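Local coordinates for protein argininosuccinate lyase (Chelativorans sp., PDB 6RXA) that is an EDDS lyase of the aspartase/fumarase superfamily, a C-N lyase that probably also splits argininosuccinate into fumarate and L-arginine, at residues Leu124-Leu129 / Gln477-Ala482; Arg130-Val135 / Ala470-Ala475; His144-His149 / Tyr171-Ser176; Asp148-Val153 / Met452-Ser457; Ala233-Val238 / Val307-Ser312. The protein carries 2 engineered substitutions. All blocks are in the same frame, centred on the assembly; numbering follows the deposited sequence.

Interaction 1 of 5, residues Leu124-Leu129 / Gln477-Ala482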
# COMPACT_ATOMS: atom_id res chain seq x y z
N LEU A 124 -17.48 12.91 -8.18
CA LEU A 124 -16.85 12.91 -6.87
C LEU A 124 -17.44 13.99 -5.97
O LEU A 124 -17.59 13.79 -4.76
CB LEU A 124 -15.34 13.05 -6.96
CG LEU A 124 -14.61 11.89 -7.63
CD1 LEU A 124 -13.11 12.16 -7.73
CD2 LEU A 124 -14.89 10.57 -6.92
N ARG A 125 -17.77 15.15 -6.56
CA ARG A 125 -18.35 16.26 -5.80
C ARG A 125 -19.67 15.83 -5.17
O ARG A 125 -19.89 16.04 -3.97
CB ARG A 125 -18.54 17.45 -6.74
CG ARG A 125 -19.18 18.67 -6.14
CD ARG A 125 -19.27 19.80 -7.17
NE ARG A 125 -20.25 19.50 -8.21
CZ ARG A 125 -20.46 20.27 -9.28
NH1 ARG A 125 -19.75 21.37 -9.48
NH2 ARG A 125 -21.40 19.93 -10.15
N ASP A 126 -20.56 15.22 -5.95
CA ASP A 126 -21.82 14.74 -5.38
C ASP A 126 -21.56 13.66 -4.33
O ASP A 126 -22.21 13.64 -3.28
CB ASP A 126 -22.74 14.20 -6.48
CG ASP A 126 -23.67 15.28 -7.06
OD1 ASP A 126 -23.73 16.42 -6.56
OD2 ASP A 126 -24.36 14.98 -8.06
N GLN A 127 -20.59 12.77 -4.59
CA GLN A 127 -20.30 11.71 -3.62
C GLN A 127 -19.66 12.27 -2.36
O GLN A 127 -19.83 11.70 -1.27
CB GLN A 127 -19.41 10.65 -4.26
CG GLN A 127 -20.13 9.86 -5.35
CD GLN A 127 -21.35 9.12 -4.85
OE1 GLN A 127 -21.26 8.27 -3.97
NE2 GLN A 127 -22.51 9.44 -5.42
N LEU A 128 -18.92 13.37 -2.48
CA LEU A 128 -18.36 14.02 -1.31
C LEU A 128 -19.45 14.65 -0.45
O LEU A 128 -19.41 14.54 0.78
CB LEU A 128 -17.30 15.03 -1.75
CG LEU A 128 -16.40 15.68 -0.70
CD1 LEU A 128 -15.77 14.60 0.15
CD2 LEU A 128 -15.34 16.49 -1.43
N LEU A 129 -20.45 15.29 -1.07
CA LEU A 129 -21.58 15.79 -0.28
C LEU A 129 -22.35 14.64 0.37
O LEU A 129 -22.76 14.73 1.53
CB LEU A 129 -22.50 16.66 -1.13
CG LEU A 129 -21.84 17.94 -1.65
CD1 LEU A 129 -22.83 18.76 -2.45
CD2 LEU A 129 -21.26 18.78 -0.52
N GLN A 477 -27.31 23.49 -2.04
CA GLN A 477 -28.20 24.43 -2.71
C GLN A 477 -27.50 25.11 -3.88
O GLN A 477 -28.12 25.34 -4.92
CB GLN A 477 -28.70 25.46 -1.70
CG GLN A 477 -29.86 26.31 -2.22
CD GLN A 477 -31.12 25.49 -2.47
OE1 GLN A 477 -31.63 24.83 -1.56
NE2 GLN A 477 -31.61 25.51 -3.70
N ALA A 478 -26.21 25.42 -3.75
CA ALA A 478 -25.47 26.01 -4.86
C ALA A 478 -25.52 25.11 -6.09
O ALA A 478 -25.71 25.59 -7.22
CB ALA A 478 -24.03 26.29 -4.45
N LEU A 479 -25.34 23.80 -5.91
CA LEU A 479 -25.39 22.89 -7.04
C LEU A 479 -26.80 22.78 -7.60
O LEU A 479 -26.99 22.74 -8.82
CB LEU A 479 -24.88 21.50 -6.63
CG LEU A 479 -23.44 21.42 -6.15
CD1 LEU A 479 -23.05 19.97 -5.97
CD2 LEU A 479 -22.52 22.14 -7.12
N ALA A 480 -27.81 22.76 -6.72
CA ALA A 480 -29.19 22.67 -7.20
C ALA A 480 -29.58 23.92 -7.98
O ALA A 480 -30.26 23.82 -9.01
CB ALA A 480 -30.12 22.47 -6.00
N ASN A 481 -29.16 25.10 -7.51
CA ASN A 481 -29.49 26.32 -8.24
C ASN A 481 -28.83 26.33 -9.62
O ASN A 481 -29.45 26.75 -10.60
CB ASN A 481 -29.04 27.53 -7.43
CG ASN A 481 -29.86 27.72 -6.18
OD1 ASN A 481 -30.91 27.10 -6.01
ND2 ASN A 481 -29.39 28.59 -5.29
N ALA A 482 -27.58 25.87 -9.70
CA ALA A 482 -26.92 25.85 -11.00
C ALA A 482 -27.60 24.88 -11.94
O ALA A 482 -27.79 25.18 -13.12
CB ALA A 482 -25.44 25.48 -10.84
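Leu479 of helix 451-500 sets its two methyls against Arg125, Asp126 and Leu129 of helix 112-147, and Arg125 offers most of the surface. Followed outward from CB, Arg125 runs straight at first: CG lies anti to the backbone N (chi1 178°), which sends the chain out toward the other helix, and CG passes 4.1 Å from Leu479 CD1. CD sits 4.0 Å from both CD1 and CD2 of Leu479. At chi3 (70°) the chain bends, and NE is equally near the two methyls. The flat end then turns one face to the leucine: Leu479 CD2 stands over the centre of the guanidinium, 3.5 Å from Arg125 CZ. With the leucine over a face, the N-H groups remain available to other partners: NH1 bonds to Asn194 OD1 and NH2 to Leu219 O, while Phe221 adds a cation-pi contact. Helix 112-147 is one of the long helices of the central domain of the aspartase/fumarase fold, and helix 451-500 packs alongside it; segments 124-129 and 477-482 run roughly antiparallel, their axes 12.3 Å apart at 140°, a wide spacing that the arginine and the leucines span. Were Arg125 replaced by an alanine, Leu479 CD2 would probably lose the flat surface it lies on, and Asn194 and the Leu219 carbonyl would be left without this donor. Leu479 CD1 is shared: it meets Leu129 CD1 tip to tip at 3.7 Å and also touches Asp126 OD1, a packing contact and not a polar bond. Asp126 OD2 is hydrogen-bonded to Tyr42 OH, and Tyr190 of helix 168-193 packs on both Arg125 and Leu129.

Interaction 2 of 5, residues Arg130-Val135 / Ala470-Ala475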
# COMPACT_ATOMS: atom_id res chain seq x y z
N ARG A 130 -22.56 13.55 -0.37
CA ARG A 130 -23.17 12.35 0.21
C ARG A 130 -22.38 11.86 1.41
O ARG A 130 -22.96 11.50 2.45
CB ARG A 130 -23.22 11.28 -0.88
CG ARG A 130 -23.84 9.97 -0.48
CD ARG A 130 -23.61 8.92 -1.55
NE ARG A 130 -24.26 7.65 -1.23
CZ ARG A 130 -23.84 6.46 -1.66
NH1 ARG A 130 -22.76 6.37 -2.44
NH2 ARG A 130 -24.50 5.37 -1.30
N THR A 131 -21.05 11.85 1.30
CA THR A 131 -20.19 11.38 2.38
C THR A 131 -20.24 12.32 3.57
O THR A 131 -20.35 11.86 4.72
CB THR A 131 -18.76 11.24 1.85
OG1 THR A 131 -18.71 10.23 0.84
CG2 THR A 131 -17.79 10.87 2.95
N ILE A 132 -20.16 13.63 3.33
CA ILE A 132 -20.26 14.60 4.42
C ILE A 132 -21.58 14.46 5.15
O ILE A 132 -21.63 14.51 6.38
CB ILE A 132 -20.02 16.03 3.88
CG1 ILE A 132 -18.54 16.16 3.50
CG2 ILE A 132 -20.41 17.08 4.90
CD1 ILE A 132 -18.19 17.40 2.69
N GLU A 133 -22.68 14.26 4.41
CA GLU A 133 -23.97 14.05 5.06
C GLU A 133 -23.94 12.81 5.95
O GLU A 133 -24.44 12.84 7.08
CB GLU A 133 -25.05 13.94 3.99
CG GLU A 133 -26.44 13.76 4.54
CD GLU A 133 -27.49 13.69 3.45
OE1 GLU A 133 -27.27 12.95 2.47
OE2 GLU A 133 -28.52 14.37 3.56
N ALA A 134 -23.35 11.71 5.46
CA ALA A 134 -23.29 10.48 6.26
C ALA A 134 -22.40 10.66 7.48
O ALA A 134 -22.74 10.20 8.58
CB ALA A 134 -22.80 9.32 5.39
N VAL A 135 -21.27 11.36 7.33
CA VAL A 135 -20.37 11.60 8.47
C VAL A 135 -21.03 12.50 9.50
O VAL A 135 -20.86 12.29 10.70
CB VAL A 135 -19.01 12.13 7.99
CG1 VAL A 135 -18.11 12.49 9.17
CG2 VAL A 135 -18.33 11.09 7.12
N ALA A 470 -25.06 23.51 8.16
CA ALA A 470 -25.23 24.72 7.36
C ALA A 470 -24.28 24.72 6.16
O ALA A 470 -24.67 25.10 5.05
CB ALA A 470 -25.01 25.94 8.24
N TRP A 471 -23.03 24.31 6.36
CA TRP A 471 -22.09 24.22 5.25
C TRP A 471 -22.63 23.27 4.18
O TRP A 471 -22.61 23.58 2.98
CB TRP A 471 -20.73 23.73 5.75
CG TRP A 471 -19.69 23.70 4.68
CD1 TRP A 471 -18.76 24.66 4.44
CD2 TRP A 471 -19.49 22.68 3.69
NE1 TRP A 471 -17.97 24.30 3.37
CE2 TRP A 471 -18.40 23.09 2.89
CE3 TRP A 471 -20.11 21.46 3.42
CZ2 TRP A 471 -17.93 22.33 1.82
CZ3 TRP A 471 -19.64 20.70 2.35
CH2 TRP A 471 -18.56 21.14 1.57
N LEU A 472 -23.13 22.11 4.60
CA LEU A 472 -23.65 21.13 3.66
C LEU A 472 -24.87 21.66 2.93
O LEU A 472 -25.01 21.48 1.71
CB LEU A 472 -24.00 19.84 4.40
CG LEU A 472 -24.64 18.74 3.55
CD1 LEU A 472 -23.72 18.27 2.44
CD2 LEU A 472 -25.01 17.57 4.46
N ALA A 473 -25.79 22.31 3.64
CA ALA A 473 -26.96 22.86 2.99
C ALA A 473 -26.58 23.90 1.95
O ALA A 473 -27.17 23.93 0.85
CB ALA A 473 -27.88 23.46 4.05
N ASN A 474 -25.62 24.77 2.27
CA ASN A 474 -25.22 25.80 1.32
C ASN A 474 -24.59 25.19 0.08
O ASN A 474 -24.91 25.59 -1.05
CB ASN A 474 -24.25 26.78 1.99
CG ASN A 474 -23.67 27.77 1.01
OD1 ASN A 474 -24.28 28.79 0.69
ND2 ASN A 474 -22.48 27.47 0.50
N ALA A 475 -23.68 24.22 0.26
CA ALA A 475 -23.02 23.60 -0.87
C ALA A 475 -24.01 22.87 -1.76
O ALA A 475 -23.94 22.95 -2.99
CB ALA A 475 -21.92 22.64 -0.41
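Helix 451-500 runs along the outside of helix 112-147, a long helix of the central domain of this lyase, and here Ile132 and Glu133 meet Trp471 and Leu472. The segments are nearly antiparallel, with axes 10.5 Å apart at 156°. Ile132 reaches across with CD1, which lies 3.6 Å from Trp471 CZ3 and a little farther from CH2, on the six-membered part of the indole; the two side chains cross at about a right angle. The indole is carried there because CG of Trp471 is anti to its own backbone N (chi1 -176°), swinging the benzo end toward the partner helix. Ala475 CB, one turn further on, covers part of one indole face, and Tyr190 of helix 168-193 meets the ring edge-to-face. The second branch of Ile132, CG2, stands 4.3 Å from Leu472 CD1. Leu472 CD2 presses on the root of Glu133, 3.7 Å from Glu133 CB, so it is the aliphatic part of this exposed glutamate that shields the leucine. No hydrogen bond joins the segments. The contact is that of a C-terminal helix packed nearly antiparallel on a long helix of the mostly helical aspartase/fumarase fold.

Interaction 3 of 5, residues His144-His149 / Tyr171-Ser176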
# COMPACT_ATOMS: atom_id res chain seq x y z
N HIS A 144 -25.23 12.61 20.41
CA HIS A 144 -26.53 12.44 21.06
C HIS A 144 -26.50 11.25 22.02
O HIS A 144 -27.11 11.30 23.09
CB HIS A 144 -27.63 12.34 20.01
CG HIS A 144 -27.68 13.53 19.10
ND1 HIS A 144 -28.51 13.59 18.00
CD2 HIS A 144 -26.99 14.70 19.11
CE1 HIS A 144 -28.33 14.75 17.38
NE2 HIS A 144 -27.41 15.43 18.03
N LYS A 145 -25.77 10.19 21.65
CA LYS A 145 -25.55 9.07 22.57
C LYS A 145 -24.74 9.51 23.78
O LYS A 145 -25.08 9.17 24.93
CB LYS A 145 -24.87 7.92 21.83
CG LYS A 145 -24.82 6.58 22.57
CD LYS A 145 -26.16 5.86 22.62
CE LYS A 145 -25.98 4.40 23.00
NZ LYS A 145 -27.27 3.66 22.88
N ALA A 146 -23.67 10.28 23.56
CA ALA A 146 -22.86 10.74 24.68
C ALA A 146 -23.70 11.50 25.69
O ALA A 146 -23.50 11.36 26.91
CB ALA A 146 -21.73 11.64 24.17
N ALA A 147 -24.63 12.32 25.21
CA ALA A 147 -25.42 13.16 26.10
C ALA A 147 -26.26 12.37 27.08
O ALA A 147 -26.63 12.89 28.13
CB ALA A 147 -26.30 14.08 25.26
N ASP A 148 -26.57 11.11 26.76
CA ASP A 148 -27.34 10.25 27.65
C ASP A 148 -26.46 9.43 28.59
O ASP A 148 -27.00 8.64 29.38
CB ASP A 148 -28.22 9.30 26.83
CG ASP A 148 -29.41 9.98 26.22
OD1 ASP A 148 -29.79 11.08 26.68
OD2 ASP A 148 -29.98 9.40 25.27
N HIS A 149 -25.14 9.60 28.51
CA HIS A 149 -24.22 8.73 29.23
C HIS A 149 -23.15 9.49 30.00
O HIS A 149 -22.04 8.99 30.19
CB HIS A 149 -23.63 7.68 28.30
CG HIS A 149 -24.65 6.67 27.89
ND1 HIS A 149 -25.06 5.66 28.72
CD2 HIS A 149 -25.41 6.58 26.77
CE1 HIS A 149 -26.01 4.96 28.12
NE2 HIS A 149 -26.23 5.50 26.93
N TYR A 171 -15.87 8.87 26.39
CA TYR A 171 -15.31 8.10 25.29
C TYR A 171 -15.90 8.54 23.95
O TYR A 171 -15.18 8.77 22.97
CB TYR A 171 -15.55 6.59 25.52
CG TYR A 171 -15.00 5.78 24.38
CD1 TYR A 171 -15.76 5.53 23.25
CD2 TYR A 171 -13.70 5.29 24.40
CE1 TYR A 171 -15.26 4.84 22.19
CE2 TYR A 171 -13.19 4.58 23.33
CZ TYR A 171 -13.97 4.36 22.22
OH TYR A 171 -13.48 3.66 21.14
N LEU A 172 -17.23 8.63 23.88
CA LEU A 172 -17.89 9.02 22.63
C LEU A 172 -17.45 10.39 22.17
O LEU A 172 -17.36 10.64 20.96
CB LEU A 172 -19.40 8.92 22.77
CG LEU A 172 -19.89 7.47 22.89
CD1 LEU A 172 -21.33 7.42 23.39
CD2 LEU A 172 -19.77 6.76 21.55
N MET A 173 -17.13 11.30 23.09
CA MET A 173 -16.69 12.62 22.66
C MET A 173 -15.29 12.60 22.07
O MET A 173 -14.94 13.52 21.33
CB MET A 173 -16.86 13.64 23.77
CG MET A 173 -18.34 13.89 24.10
SD MET A 173 -19.41 14.19 22.68
CE MET A 173 -18.80 15.78 22.15
N ALA A 174 -14.48 11.56 22.33
CA ALA A 174 -13.24 11.41 21.57
C ALA A 174 -13.56 11.17 20.10
O ALA A 174 -12.96 11.77 19.21
CB ALA A 174 -12.41 10.25 22.13
N ILE A 175 -14.54 10.30 19.85
CA ILE A 175 -14.97 10.02 18.48
C ILE A 175 -15.51 11.28 17.83
O ILE A 175 -15.20 11.58 16.68
CB ILE A 175 -15.98 8.86 18.47
CG1 ILE A 175 -15.43 7.61 19.19
CG2 ILE A 175 -16.40 8.55 17.05
CD1 ILE A 175 -14.16 7.05 18.60
N SER A 176 -16.28 12.09 18.58
CA SER A 176 -16.81 13.32 18.01
C SER A 176 -15.68 14.25 17.54
O SER A 176 -15.78 14.86 16.47
CB SER A 176 -17.72 14.03 19.01
OG SER A 176 -18.21 15.26 18.46
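Ala146, near the end of helix 112-147, packs its single methyl into the angle between Leu172 and Met173 of helix 168-193. Ala146 CB is 3.8 Å from Leu172 CB, a methyl-to-methylene approach that brings the backbones close, with Ala146 CA and Leu172 CA 5.6 Å apart. Leu172 holds CG anti to its carbonyl carbon (chi1 -70°) and then continues extended, carrying CD1 past the alanine methyl. There CD1 lies 3.7 Å from Lys145 CG, on the preceding residue, and just as close to Ala146 N, against the backbone itself. Lys145 starts out with CG anti to the backbone N and then bends at chi2 (74°); its CB and CG lie obliquely against the leucine methyl, while the remainder of the chain leads off to carry NZ to the carbonyl oxygens of Arg347 and Leu349. The lysine is thus apolar at its base and hydrogen-bonded at its tip. The two helices are connected through the short antiparallel hairpin of strands 153-158 and 161-167, and they pack together beside it. In Met173, chi1 and the bend at chi2 (-48°) bring SD to the alanine methyl, at 3.8 Å from Ala146 CB, and the bend at chi3 turns CE onward; CG of the methionine touches the same methyl more loosely. Ile458 and Ala461 of helix 451-500 pack against Met173, and Asn227 of the second subunit also touches it. The chain leaves helix 112-147 through a turn in which His149 N is bonded to Ala146 O at 2.9 Å, and a further backbone bond ties His149 to Gly169 near the start of helix 168-193.

Interaction 4 of 5, residues Asp148-Val153 / Met452-Ser457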
# COMPACT_ATOMS: atom_id res chain seq x y z
N ASP A 148 -26.57 11.11 26.76
CA ASP A 148 -27.34 10.25 27.65
C ASP A 148 -26.46 9.43 28.59
O ASP A 148 -27.00 8.64 29.38
CB ASP A 148 -28.22 9.30 26.83
CG ASP A 148 -29.41 9.98 26.22
OD1 ASP A 148 -29.79 11.08 26.68
OD2 ASP A 148 -29.98 9.40 25.27
N HIS A 149 -25.14 9.60 28.51
CA HIS A 149 -24.22 8.73 29.23
C HIS A 149 -23.15 9.49 30.00
O HIS A 149 -22.04 8.99 30.19
CB HIS A 149 -23.63 7.68 28.30
CG HIS A 149 -24.65 6.67 27.89
ND1 HIS A 149 -25.06 5.66 28.72
CD2 HIS A 149 -25.41 6.58 26.77
CE1 HIS A 149 -26.01 4.96 28.12
NE2 HIS A 149 -26.23 5.50 26.93
N LEU A 150 -23.49 10.66 30.52
CA LEU A 150 -22.55 11.44 31.31
C LEU A 150 -22.24 10.78 32.64
O LEU A 150 -21.21 11.08 33.25
CB LEU A 150 -23.13 12.83 31.59
CG LEU A 150 -23.37 13.70 30.36
CD1 LEU A 150 -24.07 15.01 30.74
CD2 LEU A 150 -22.06 13.99 29.64
N ASP A 151 -23.14 9.92 33.12
CA ASP A 151 -22.99 9.23 34.40
C ASP A 151 -22.65 7.76 34.24
O ASP A 151 -22.67 7.01 35.22
CB ASP A 151 -24.27 9.33 35.24
CG ASP A 151 -24.62 10.75 35.62
OD1 ASP A 151 -23.70 11.58 35.78
OD2 ASP A 151 -25.83 11.03 35.78
N THR A 152 -22.40 7.30 33.01
CA THR A 152 -22.17 5.87 32.76
C THR A 152 -20.68 5.57 32.99
O THR A 152 -19.88 5.52 32.07
CB THR A 152 -22.62 5.51 31.36
OG1 THR A 152 -24.02 5.79 31.24
CG2 THR A 152 -22.41 4.03 31.08
N VAL A 153 -20.33 5.37 34.26
CA VAL A 153 -18.94 5.12 34.62
C VAL A 153 -18.46 3.80 34.02
O VAL A 153 -19.16 2.78 34.05
CB VAL A 153 -18.76 5.17 36.14
CG1 VAL A 153 -19.57 4.09 36.83
CG2 VAL A 153 -17.29 5.03 36.53
N MET A 452 -19.48 17.66 34.09
CA MET A 452 -19.52 19.06 33.69
C MET A 452 -18.58 19.33 32.53
O MET A 452 -18.90 20.15 31.65
CB MET A 452 -19.18 19.95 34.89
CG MET A 452 -20.33 20.12 35.89
SD MET A 452 -21.83 20.86 35.20
CE MET A 452 -22.73 19.42 34.62
N SER A 453 -17.44 18.64 32.49
CA SER A 453 -16.49 18.82 31.41
C SER A 453 -16.99 18.19 30.12
O SER A 453 -16.89 18.78 29.04
CB SER A 453 -15.14 18.20 31.78
OG SER A 453 -14.63 18.76 32.97
N VAL A 454 -17.52 16.97 30.21
CA VAL A 454 -18.04 16.33 29.00
C VAL A 454 -19.22 17.13 28.46
O VAL A 454 -19.36 17.30 27.25
CB VAL A 454 -18.41 14.86 29.27
CG1 VAL A 454 -18.99 14.22 28.01
CG2 VAL A 454 -17.18 14.09 29.73
N LYS A 455 -20.08 17.65 29.35
CA LYS A 455 -21.22 18.43 28.87
C LYS A 455 -20.74 19.69 28.14
O LYS A 455 -21.33 20.09 27.13
CB LYS A 455 -22.15 18.78 30.04
CG LYS A 455 -23.40 19.57 29.66
CD LYS A 455 -24.20 18.90 28.54
CE LYS A 455 -25.62 19.47 28.44
NZ LYS A 455 -25.65 20.94 28.25
N ALA A 456 -19.68 20.32 28.63
CA ALA A 456 -19.12 21.45 27.91
C ALA A 456 -18.72 21.06 26.50
O ALA A 456 -18.99 21.80 25.54
CB ALA A 456 -17.91 22.02 28.66
N SER A 457 -18.08 19.90 26.35
CA SER A 457 -17.68 19.42 25.03
C SER A 457 -18.90 19.11 24.17
O SER A 457 -18.89 19.36 22.96
CB SER A 457 -16.81 18.18 25.15
OG SER A 457 -15.50 18.52 25.57
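Leu150 and Val454 make the apolar centre of this contact, where the loop after helix 112-147 rests on the first turns of helix 451-500. The two side chains slide past each other in opposite directions, and Leu150 CD2 comes 3.5 Å from Val454 CG1, tighter than carbon atoms usually pack. The same methyl is 3.8 Å from Val454 CB, so it lies along the CB-CG1 bond of the valine. Leu150 gets there with CG anti to its carbonyl carbon (chi1 -64°) and the chain extended beyond. Its other methyl, Leu150 CD1, meets the base of Lys455 more loosely, 4.3 Å from Lys455 CB, and Ile458 one helical turn on also touches the leucine.

No polar bond crosses between the two segments. In the loop, a type I turn from His149 to Thr152 presents Leu150 at its second position, although its backbone bond, Thr152 N to His149 O, is weak. A side-chain bond spans the same turn: His149 ND1 and Thr152 OG1 are 2.7 Å apart, with the hydroxyl oxygen in the plane of the imidazole at its edge, which probably fixes the rotation of the ring. Thr152 is in turn the centre of an inverse gamma turn leading into strand 153-158. On the helix, Lys455 turns its ammonium away to a salt bridge with Asp459.

With no directional bond between them, the contact between these segments rests on van der Waals packing of Leu150 on Val454 and the base of Lys455, and the His149-Thr152 bond probably helps to hold the turn that carries the leucine.

Interaction 5 of 5, residues Ala233-Val238 / Val307-Ser312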
# COMPACT_ATOMS: atom_id res chain seq x y z
N ALA A 233 -4.15 16.90 -16.64
CA ALA A 233 -3.17 16.06 -15.95
C ALA A 233 -3.42 15.98 -14.45
O ALA A 233 -3.01 15.00 -13.81
CB ALA A 233 -1.76 16.60 -16.19
N GLY A 234 -4.09 16.98 -13.89
CA GLY A 234 -4.29 17.03 -12.44
C GLY A 234 -5.17 15.89 -11.95
O GLY A 234 -6.27 15.66 -12.46
N TRP A 235 -4.70 15.21 -10.91
CA TRP A 235 -5.37 14.04 -10.36
C TRP A 235 -5.19 13.98 -8.85
O TRP A 235 -5.62 13.00 -8.22
CB TRP A 235 -4.77 12.78 -10.98
CG TRP A 235 -5.68 11.58 -11.09
CD1 TRP A 235 -5.58 10.41 -10.41
CD2 TRP A 235 -6.77 11.43 -11.99
NE1 TRP A 235 -6.56 9.53 -10.82
CE2 TRP A 235 -7.31 10.14 -11.79
CE3 TRP A 235 -7.36 12.27 -12.94
CZ2 TRP A 235 -8.42 9.68 -12.50
CZ3 TRP A 235 -8.45 11.80 -13.65
CH2 TRP A 235 -8.97 10.52 -13.42
N ASP A 236 -4.57 15.00 -8.24
CA ASP A 236 -4.24 14.88 -6.83
C ASP A 236 -5.50 14.86 -5.97
O ASP A 236 -5.49 14.28 -4.88
CB ASP A 236 -3.35 16.04 -6.37
CG ASP A 236 -1.92 15.94 -6.88
OD1 ASP A 236 -1.59 15.01 -7.64
OD2 ASP A 236 -1.13 16.82 -6.44
N HIS A 237 -6.57 15.51 -6.44
CA HIS A 237 -7.86 15.49 -5.74
C HIS A 237 -8.44 14.09 -5.66
O HIS A 237 -9.15 13.77 -4.70
CB HIS A 237 -8.84 16.44 -6.43
CG HIS A 237 -9.07 16.13 -7.88
ND1 HIS A 237 -8.08 16.30 -8.83
CD2 HIS A 237 -10.16 15.69 -8.55
CE1 HIS A 237 -8.55 15.95 -10.02
NE2 HIS A 237 -9.82 15.60 -9.88
N VAL A 238 -8.16 13.24 -6.65
CA VAL A 238 -8.63 11.86 -6.62
C VAL A 238 -7.87 11.07 -5.55
O VAL A 238 -8.46 10.34 -4.75
CB VAL A 238 -8.51 11.23 -8.02
CG1 VAL A 238 -9.05 9.82 -8.04
CG2 VAL A 238 -9.23 12.10 -9.05
N VAL A 307 -3.68 3.29 -2.62
CA VAL A 307 -2.40 2.81 -3.13
C VAL A 307 -2.39 2.74 -4.66
O VAL A 307 -1.42 3.14 -5.30
CB VAL A 307 -2.03 1.48 -2.47
CG1 VAL A 307 -0.82 0.85 -3.15
CG2 VAL A 307 -1.78 1.69 -0.98
N GLY A 308 -3.45 2.23 -5.27
CA GLY A 308 -3.47 2.15 -6.72
C GLY A 308 -3.39 3.51 -7.38
O GLY A 308 -2.68 3.69 -8.37
N ILE A 309 -4.14 4.48 -6.85
CA ILE A 309 -4.13 5.82 -7.42
C ILE A 309 -2.74 6.43 -7.31
O ILE A 309 -2.18 6.92 -8.30
CB ILE A 309 -5.20 6.70 -6.74
CG1 ILE A 309 -6.60 6.22 -7.06
CG2 ILE A 309 -5.04 8.14 -7.21
CD1 ILE A 309 -7.66 6.70 -6.07
N LEU A 310 -2.15 6.39 -6.11
CA LEU A 310 -0.83 6.98 -5.92
C LEU A 310 0.24 6.25 -6.73
O LEU A 310 1.15 6.89 -7.27
CB LEU A 310 -0.43 7.00 -4.45
CG LEU A 310 -1.08 8.11 -3.62
CD1 LEU A 310 -0.89 7.82 -2.13
CD2 LEU A 310 -0.57 9.49 -3.97
N THR A 311 0.16 4.92 -6.82
CA THR A 311 1.10 4.20 -7.68
C THR A 311 1.02 4.71 -9.11
O THR A 311 2.03 4.94 -9.77
CB THR A 311 0.83 2.70 -7.63
OG1 THR A 311 1.14 2.20 -6.33
CG2 THR A 311 1.67 1.96 -8.63
N SER A 312 -0.21 4.88 -9.62
CA SER A 312 -0.38 5.31 -11.00
C SER A 312 0.21 6.70 -11.23
O SER A 312 0.80 6.97 -12.28
CB SER A 312 -1.85 5.21 -11.44
OG SER A 312 -2.65 6.26 -10.95
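Two torsions aim Ile309 at its partners: chi1 (-67°), with CG1 anti to the carbonyl carbon, sets both branches and puts CG2 at Trp235, and the extended chi2 carries CD1 on to Val238. Ile309 CD1 reaches Val238 CG1 at 3.9 Å, and the side chains cross at about a right angle. CG2 of Ile309 approaches the indole of Trp235 at its edge, near the ring plane, 4.0 Å from CD1 of the tryptophan. The face of that ring is used by another group: Val238 CG2, from one turn along, sits 3.8 Å above its centre, so the valine touches indole and isoleucine with different methyls. Trp235 occupies the N-cap position of helix 236-262, and its NE1 is hydrogen-bonded to the carbonyl of Val325. Replacing Ile309 by an alanine would probably open a gap beside the pyrrole edge of Trp235 and leave Val238 CG1 without this neighbour. Ser312 OG, on the same helix, bonds to Ile309 O at 2.8 Å and also to Val325 N. Beyond the contact, Thr311 OG1 pairs with Thr311 OG1 of the fourth subunit. Buried helix packing of this kind is characteristic of the tetrameric helical core of the aspartase/fumarase superfamily.

Overall arrangement
Interactions 1 and 2 hold the same pair, helix 112-147 and helix 451-500, and merge where Leu129 touches Trp471, Leu472 and Ala475; both are only partly buried. Interactions 3 and 4 lie at the other end of these helices, their centres about 8 Å apart, sharing Asp148 and His149 and meeting through Met173. Of these two, interaction 3 is buried and interaction 4, on a loop, less so. Interaction 5 is buried among the subunits, and touches interaction 1 through Leu124 and Val238. No hydrogen bond crosses any contact: all five rest on van der Waals packing, largely apolar, though in interaction 1 a leucine lies on a guanidinium face, and aromatic rings contribute in interactions 2 and 5.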